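Local coordinates for TIGR00266 family protein (Pseudomonas aeruginosa, PDB 1YOX), which is of unknown function but belongs to the AIM24 family, named for mitochondrial biogenesis proteins and placed in the cupin clan of beta-rich folds, at residues 186-192 with 213-219. Numbering follows the deposited sequence.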
# COMPACT_ATOMS: atom_id res chain seq x y z
N THR C 186 -6.87 -23.48 -8.49
CA THR C 186 -6.96 -24.92 -8.23
C THR C 186 -6.81 -25.66 -9.54
O THR C 186 -6.69 -25.05 -10.60
CB THR C 186 -8.36 -25.25 -7.65
OG1 THR C 186 -9.37 -24.80 -8.57
CG2 THR C 186 -8.58 -24.55 -6.32
N ASP C 187 -6.82 -27.00 -9.47
CA ASP C 187 -6.87 -27.85 -10.67
C ASP C 187 -8.21 -27.66 -11.38
O ASP C 187 -9.16 -27.14 -10.79
CB ASP C 187 -6.71 -29.32 -10.29
CG ASP C 187 -5.25 -29.75 -10.18
OD1 ASP C 187 -4.50 -29.64 -11.18
OD2 ASP C 187 -4.86 -30.21 -9.08
N GLY C 188 -8.29 -28.09 -12.64
CA GLY C 188 -9.54 -28.03 -13.42
C GLY C 188 -9.73 -26.70 -14.15
O GLY C 188 -10.79 -26.44 -14.77
N ILE C 189 -8.69 -25.87 -14.06
CA ILE C 189 -8.66 -24.57 -14.70
C ILE C 189 -7.50 -24.56 -15.67
O ILE C 189 -6.36 -24.86 -15.29
CB ILE C 189 -8.45 -23.45 -13.67
CG1 ILE C 189 -9.62 -23.39 -12.69
CG2 ILE C 189 -8.21 -22.11 -14.35
CD1 ILE C 189 -10.94 -23.07 -13.33
N ASP C 190 -7.81 -24.22 -16.92
CA ASP C 190 -6.81 -24.09 -17.98
C ASP C 190 -6.45 -22.61 -18.14
O ASP C 190 -7.31 -21.73 -18.03
CB ASP C 190 -7.37 -24.63 -19.29
CG ASP C 190 -6.29 -24.99 -20.29
OD1 ASP C 190 -5.95 -24.14 -21.17
OD2 ASP C 190 -5.79 -26.15 -20.19
N TYR C 191 -5.18 -22.34 -18.43
CA TYR C 191 -4.67 -20.98 -18.54
C TYR C 191 -3.73 -20.88 -19.72
O TYR C 191 -2.99 -21.82 -20.04
CB TYR C 191 -3.93 -20.57 -17.24
CG TYR C 191 -2.71 -21.44 -16.95
CD1 TYR C 191 -1.42 -21.01 -17.29
CD2 TYR C 191 -2.86 -22.71 -16.37
CE1 TYR C 191 -0.31 -21.83 -17.05
CE2 TYR C 191 -1.75 -23.53 -16.12
CZ TYR C 191 -0.48 -23.09 -16.47
OH TYR C 191 0.61 -23.90 -16.22
N ASP C 192 -3.75 -19.74 -20.39
CA ASP C 192 -2.64 -19.38 -21.25
C ASP C 192 -2.59 -17.88 -21.46
O ASP C 192 -3.61 -17.19 -21.39
CB ASP C 192 -2.64 -20.16 -22.57
CG ASP C 192 -3.64 -19.64 -23.56
OD1 ASP C 192 -3.20 -19.10 -24.61
OD2 ASP C 192 -4.86 -19.76 -23.28
N THR C 213 -6.13 -16.14 -20.17
CA THR C 213 -7.46 -16.72 -20.31
C THR C 213 -7.55 -17.98 -19.48
O THR C 213 -6.76 -18.91 -19.66
CB THR C 213 -7.79 -17.04 -21.75
OG1 THR C 213 -7.64 -15.86 -22.54
CG2 THR C 213 -9.24 -17.55 -21.89
N LEU C 214 -8.52 -17.97 -18.57
CA LEU C 214 -8.83 -19.09 -17.71
C LEU C 214 -10.11 -19.78 -18.16
O LEU C 214 -11.11 -19.13 -18.45
CB LEU C 214 -9.00 -18.61 -16.26
CG LEU C 214 -7.75 -18.05 -15.57
CD1 LEU C 214 -8.04 -17.72 -14.12
CD2 LEU C 214 -6.62 -19.02 -15.64
N LYS C 215 -10.10 -21.11 -18.20
CA LYS C 215 -11.31 -21.84 -18.60
C LYS C 215 -11.45 -23.18 -17.89
O LYS C 215 -10.51 -23.97 -17.87
CB LYS C 215 -11.35 -22.01 -20.13
CG LYS C 215 -10.26 -22.92 -20.70
CD LYS C 215 -10.04 -22.71 -22.23
CE LYS C 215 -9.23 -21.42 -22.55
NZ LYS C 215 -7.93 -21.26 -21.78
N GLY C 216 -12.63 -23.42 -17.30
CA GLY C 216 -12.88 -24.70 -16.63
C GLY C 216 -13.57 -24.66 -15.28
O GLY C 216 -14.53 -23.94 -15.07
N SER C 217 -13.02 -25.43 -14.35
CA SER C 217 -13.66 -25.77 -13.08
C SER C 217 -13.68 -24.74 -11.96
O SER C 217 -14.64 -23.95 -11.81
CB SER C 217 -12.99 -27.03 -12.51
OG SER C 217 -11.76 -26.69 -11.90
N GLY C 218 -12.61 -24.77 -11.17
CA GLY C 218 -12.66 -24.48 -9.76
C GLY C 218 -12.63 -23.06 -9.26
O GLY C 218 -13.51 -22.27 -9.57
N THR C 219 -11.64 -22.79 -8.42
CA THR C 219 -11.51 -21.51 -7.74
C THR C 219 -10.35 -20.74 -8.33
O THR C 219 -9.30 -21.30 -8.63
CB THR C 219 -11.29 -21.71 -6.23
OG1 THR C 219 -12.16 -22.74 -5.77
CG2 THR C 219 -11.59 -20.43 -5.45
O HOH W 1 -7.57 -19.19 -24.44
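Strands 189-192 and 213-216 run antiparallel, their axes 4.4 Å apart at closest and 159° between their directions. Asp190 and Lys215 form a hydrogen-bonded pair, Asp190 N to Lys215 O and Lys215 N to Asp190 O both 2.9 Å; Asp192 and Thr213 form the next. Beyond these strand pieces, Ser217 N gives a very short 2.5 Å bond to Gly188 O, and Thr219 N, opening strand 219-223, reaches Thr186 OG1 at 3.0 Å, a side-chain oxygen standing in for a carbonyl. A CB on Gly188, Gly216 or Gly218 would strike Ser217 OG, Gly188 O or Thr186 OG1 respectively; the backbone angles of the first two would also jam it against the preceding carbonyl.

On one face Leu214 CD2 packs 3.7 Å from Ile189 CG2, both residues branched and buried, and 3.5 Å from Tyr191 CB, whose ring leads away to meet that of Phe185. The more open face carries a flexible lysine, curled so that Lys215 NZ lies 3.5 Å from Asp190 OD1 and, in a longer salt bridge, 3.7 Å from Asp192 OD2. A water donates to Asp192 OD2 (3.0 Å) and weakly accepts from Lys215 NZ (3.4 Å). Asp192 OD1 turns to Gln194 instead.

Strand 210-216 is the middle of a three-stranded antiparallel sheet, a backbone hydrogen bond joining Leu214 to Leu175 of 173-178. Asp187 salt-bridges Arg111; Leu170 packs against Ile189 and Leu214. Both segments lead from this sheet to the six-stranded one containing 182-185 and 219-223, their bonds continuing through 186-188 and 217-218 to join the sheets.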